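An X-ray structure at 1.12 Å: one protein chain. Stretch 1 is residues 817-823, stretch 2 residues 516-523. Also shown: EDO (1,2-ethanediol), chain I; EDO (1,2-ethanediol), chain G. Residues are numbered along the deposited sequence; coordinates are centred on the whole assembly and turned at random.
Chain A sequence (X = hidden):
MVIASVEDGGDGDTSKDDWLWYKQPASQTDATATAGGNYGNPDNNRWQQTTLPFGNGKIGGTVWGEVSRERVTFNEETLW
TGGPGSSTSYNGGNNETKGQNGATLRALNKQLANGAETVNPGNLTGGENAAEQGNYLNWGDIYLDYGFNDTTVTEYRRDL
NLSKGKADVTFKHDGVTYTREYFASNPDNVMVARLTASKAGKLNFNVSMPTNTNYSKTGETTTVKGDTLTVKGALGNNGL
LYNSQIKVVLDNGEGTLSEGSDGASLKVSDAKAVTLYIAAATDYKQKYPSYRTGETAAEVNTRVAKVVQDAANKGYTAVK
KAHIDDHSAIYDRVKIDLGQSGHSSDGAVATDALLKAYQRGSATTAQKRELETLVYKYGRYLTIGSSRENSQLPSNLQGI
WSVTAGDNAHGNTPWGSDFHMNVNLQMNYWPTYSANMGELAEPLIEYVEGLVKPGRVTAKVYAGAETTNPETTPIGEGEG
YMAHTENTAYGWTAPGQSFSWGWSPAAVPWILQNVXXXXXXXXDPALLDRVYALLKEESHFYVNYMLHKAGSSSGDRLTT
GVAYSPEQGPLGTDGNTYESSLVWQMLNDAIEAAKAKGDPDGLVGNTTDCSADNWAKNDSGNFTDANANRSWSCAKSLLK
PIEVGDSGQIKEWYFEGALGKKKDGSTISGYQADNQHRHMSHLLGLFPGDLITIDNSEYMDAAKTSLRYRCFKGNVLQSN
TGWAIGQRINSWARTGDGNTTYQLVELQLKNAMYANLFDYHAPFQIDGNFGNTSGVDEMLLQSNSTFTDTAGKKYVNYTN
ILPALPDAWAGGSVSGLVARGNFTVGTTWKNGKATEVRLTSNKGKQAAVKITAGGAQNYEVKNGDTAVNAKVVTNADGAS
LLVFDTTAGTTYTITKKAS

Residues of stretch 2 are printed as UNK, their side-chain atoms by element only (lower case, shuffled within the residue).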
# COMPACT_ATOMS: atom_id res chain seq x y z
N LEU A 817 -14.26 11.60 -3.01
CA LEU A 817 -13.51 10.60 -3.78
C LEU A 817 -12.94 11.25 -5.03
O LEU A 817 -13.40 12.32 -5.44
CB LEU A 817 -14.40 9.41 -4.15
CG LEU A 817 -15.05 8.67 -2.98
CD1 LEU A 817 -15.80 7.45 -3.48
CD2 LEU A 817 -14.03 8.27 -1.91
N VAL A 818 -11.94 10.61 -5.64
CA VAL A 818 -11.32 11.17 -6.84
C VAL A 818 -11.40 10.15 -7.97
O VAL A 818 -11.13 8.95 -7.76
CB VAL A 818 -9.86 11.61 -6.59
CG1 VAL A 818 -9.32 12.37 -7.80
CG2 VAL A 818 -9.76 12.50 -5.36
N ALA A 819 -11.79 10.65 -9.14
CA ALA A 819 -11.82 9.87 -10.37
C ALA A 819 -10.67 10.26 -11.29
O ALA A 819 -10.20 11.40 -11.27
CB ALA A 819 -13.15 10.08 -11.08
N ARG A 820 -10.24 9.30 -12.08
CA ARG A 820 -9.23 9.55 -13.10
C ARG A 820 -9.65 10.71 -14.01
O ARG A 820 -10.84 10.92 -14.28
CB ARG A 820 -8.96 8.27 -13.89
CG ARG A 820 -8.23 7.24 -13.05
CD ARG A 820 -8.05 5.93 -13.80
NE ARG A 820 -7.51 4.85 -12.97
CZ ARG A 820 -8.26 4.08 -12.19
NH1 ARG A 820 -9.57 4.28 -12.10
NH2 ARG A 820 -7.69 3.10 -11.49
N GLY A 821 -8.67 11.49 -14.44
CA GLY A 821 -8.94 12.77 -15.12
C GLY A 821 -8.96 13.94 -14.15
O GLY A 821 -9.02 15.10 -14.57
N ASN A 822 -8.90 13.61 -12.86
CA ASN A 822 -8.89 14.58 -11.76
C ASN A 822 -10.23 15.28 -11.58
O ASN A 822 -10.38 16.49 -11.80
CB ASN A 822 -7.73 15.58 -11.88
CG ASN A 822 -7.37 16.20 -10.54
OD1 ASN A 822 -8.10 16.05 -9.56
ND2 ASN A 822 -6.24 16.88 -10.49
N PHE A 823 -11.21 14.47 -11.18
CA PHE A 823 -12.52 14.96 -10.79
C PHE A 823 -12.76 14.53 -9.35
O PHE A 823 -12.52 13.37 -9.00
CB PHE A 823 -13.63 14.34 -11.64
CG PHE A 823 -13.52 14.64 -13.11
CD1 PHE A 823 -14.21 15.71 -13.66
CD2 PHE A 823 -12.76 13.83 -13.94
CE1 PHE A 823 -14.12 15.99 -15.03
CE2 PHE A 823 -12.66 14.10 -15.31
CZ PHE A 823 -13.35 15.18 -15.85
N UNK A 516 2.05 5.23 -12.40
CA UNK A 516 1.34 5.92 -13.47
C UNK A 516 0.01 6.51 -13.00
O UNK A 516 -0.41 7.56 -13.48
c UNK A 516 -0.85 5.58 -16.16
c UNK A 516 1.21 6.74 -16.54
c UNK A 516 1.15 5.02 -14.70
c UNK A 516 -0.71 7.28 -17.87
o UNK A 516 -1.28 8.03 -18.88
c UNK A 516 0.62 7.48 -17.55
c UNK A 516 0.49 5.78 -15.83
c UNK A 516 -1.45 6.33 -17.18
N UNK A 517 -0.64 5.84 -12.05
CA UNK A 517 -1.89 6.36 -11.51
C UNK A 517 -1.74 7.74 -10.88
O UNK A 517 -2.69 8.52 -10.87
c UNK A 517 -2.99 4.10 -11.16
o UNK A 517 -5.01 2.89 -11.25
c UNK A 517 -4.23 3.53 -10.52
o UNK A 517 -4.43 3.72 -9.30
c UNK A 517 -2.51 5.38 -10.51
N UNK A 518 -0.55 8.07 -10.38
CA UNK A 518 -0.32 9.41 -9.86
C UNK A 518 -0.58 10.46 -10.93
O UNK A 518 -1.10 11.55 -10.62
c UNK A 518 1.08 9.54 -9.30
N UNK A 519 -0.23 10.15 -12.17
CA UNK A 519 -0.57 11.01 -13.29
C UNK A 519 -2.05 10.90 -13.70
O UNK A 519 -2.71 11.92 -13.91
c UNK A 519 0.12 13.06 -15.53
c UNK A 519 -0.80 13.43 -17.69
c UNK A 519 -0.05 11.68 -15.65
c UNK A 519 -1.01 12.07 -17.86
c UNK A 519 -0.25 13.93 -16.54
o UNK A 519 -1.15 14.31 -18.69
c UNK A 519 0.33 10.78 -14.51
c UNK A 519 -0.63 11.19 -16.82
N UNK A 520 -2.57 9.68 -13.81
CA UNK A 520 -3.97 9.49 -14.20
C UNK A 520 -4.92 10.35 -13.38
O UNK A 520 -5.84 10.97 -13.91
o UNK A 520 -4.81 5.44 -13.37
c UNK A 520 -4.56 5.68 -14.58
o UNK A 520 -4.77 4.85 -15.48
c UNK A 520 -3.97 7.04 -14.92
c UNK A 520 -4.43 8.06 -13.96
N UNK A 521 -4.72 10.34 -12.07
CA UNK A 521 -5.64 11.00 -11.15
C UNK A 521 -5.36 12.50 -10.96
O UNK A 521 -6.19 13.21 -10.39
c UNK A 521 -8.42 7.83 -9.10
c UNK A 521 -6.49 6.58 -9.79
c UNK A 521 -6.39 9.01 -9.69
c UNK A 521 -5.78 7.78 -9.95
c UNK A 521 -5.61 10.30 -9.80
o UNK A 521 -8.52 5.46 -9.19
c UNK A 521 -7.71 9.01 -9.26
c UNK A 521 -7.81 6.62 -9.36
N UNK A 522 -4.21 12.99 -11.43
CA UNK A 522 -3.84 14.40 -11.23
C UNK A 522 -3.79 15.24 -12.50
O UNK A 522 -4.14 16.43 -12.47
c UNK A 522 -2.49 14.50 -10.53
o UNK A 522 -1.45 14.08 -11.40
N UNK A 523 -3.31 14.66 -13.59
CA UNK A 523 -3.00 15.43 -14.80
C UNK A 523 -1.83 16.39 -14.61
O UNK A 523 -1.68 17.37 -15.36
C1 EDO I . -4.91 12.07 -17.75
O1 EDO I . -4.72 10.69 -17.31
C2 EDO I . -4.27 12.76 -16.50
O2 EDO I . -5.68 13.36 -15.77
C1 EDO G . -7.78 0.57 -8.91
O1 EDO G . -8.99 1.22 -9.54
C2 EDO G . -7.23 1.60 -7.84
O2 EDO G . -6.93 2.82 -8.55

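Position 516 carries one carbon followed by a six-carbon ring bearing an oxygen, eight side-chain atoms in all. This is a tyrosine, Tyr-516; its ring lies out of reach of stretch 1, and its carbonyl serves the helix, accepting a bond from the backbone N of position 520.

At position 517 three carbons run in line and the third carries two oxygens, the pattern of a carboxylate on a two-carbon stem. CA-to-CB points sideways, but the end of the chain comes nearer, and one oxygen lies 2.7 Å from Arg-820 NH2. The residue is Glu-517, and that contact, from Arg-820 NH2 to Glu-517 OE2, is a salt bridge with a nearly straight hydrogen bond (165°). The other oxygen, OE1, accepts a bond from O2 of the chain G ethanediol.

Position 518 has a single side-chain carbon, hence Ala-518. Its methyl group is buried and far from stretch 1.

Position 519 again shows one carbon and a six-carbon ring with one oxygen. Tyr-519 makes no contact with stretch 1; one face of its ring is covered by C2 of the chain I ethanediol.

Position 520 repeats the three carbons with two terminal oxygens, and one of these oxygens reaches the NE of Arg-820. It is Glu-520, with chi1 in m and chi2 in t; the hydrogen bond from Arg-820 NE to Glu-520 OE1 (2.8 Å) is part of the second salt bridge. Its backbone contributes too: Gly-821 N donates to Glu-520 O at 2.9 Å and 170°.

Position 521 bears one carbon, a six-carbon ring and an oxygen, and the ring packs closely on stretch 1. This is Tyr-521. Arg-820 CG sits over one face, 3.8 Å from the ring centroid and only 12° off the normal, a CH-pi contact. Val-818 O approaches the ring edge, 3.2 Å from Tyr-521 CE1, while Val-818 CG1 makes an apolar contact with Tyr-521 CD1 at 4.0 Å. The hydroxyl lies over one face of the guanidinium, at a poor angle for hydrogen bonding to it, and donates instead to O2 of the chain G ethanediol.

Position 522 has one carbon and one oxygen, and CB points away from stretch 1. It is Ser-522, whose OG turns back to Ala-518 O (2.7 Å); its own carbonyl, Ser-522 O, accepts a bond from Asn-822 ND2 at 2.9 Å.

Position 523 has no side-chain atoms: Gly-523, the first residue to leave helical angles, with the positive phi that glycine tolerates well.

The contact centres on Arg-820. Glu-517 and Glu-520 meet its guanidinium at the edge, where the N-H groups point, so both carboxylates offset its charge without competing for the face beside the Tyr-521 hydroxyl. Its aliphatic stem meanwhile lies on the Tyr-521 ring, joining polar and apolar packing in one side chain. Beyond it, Gly-821 and Asn-822 bind the carbonyls of Glu-520 and Ser-522, fixing the stretch 1 turn against the helix and the residues that follow.

Stretch 2 516-523: YEAYEYSG
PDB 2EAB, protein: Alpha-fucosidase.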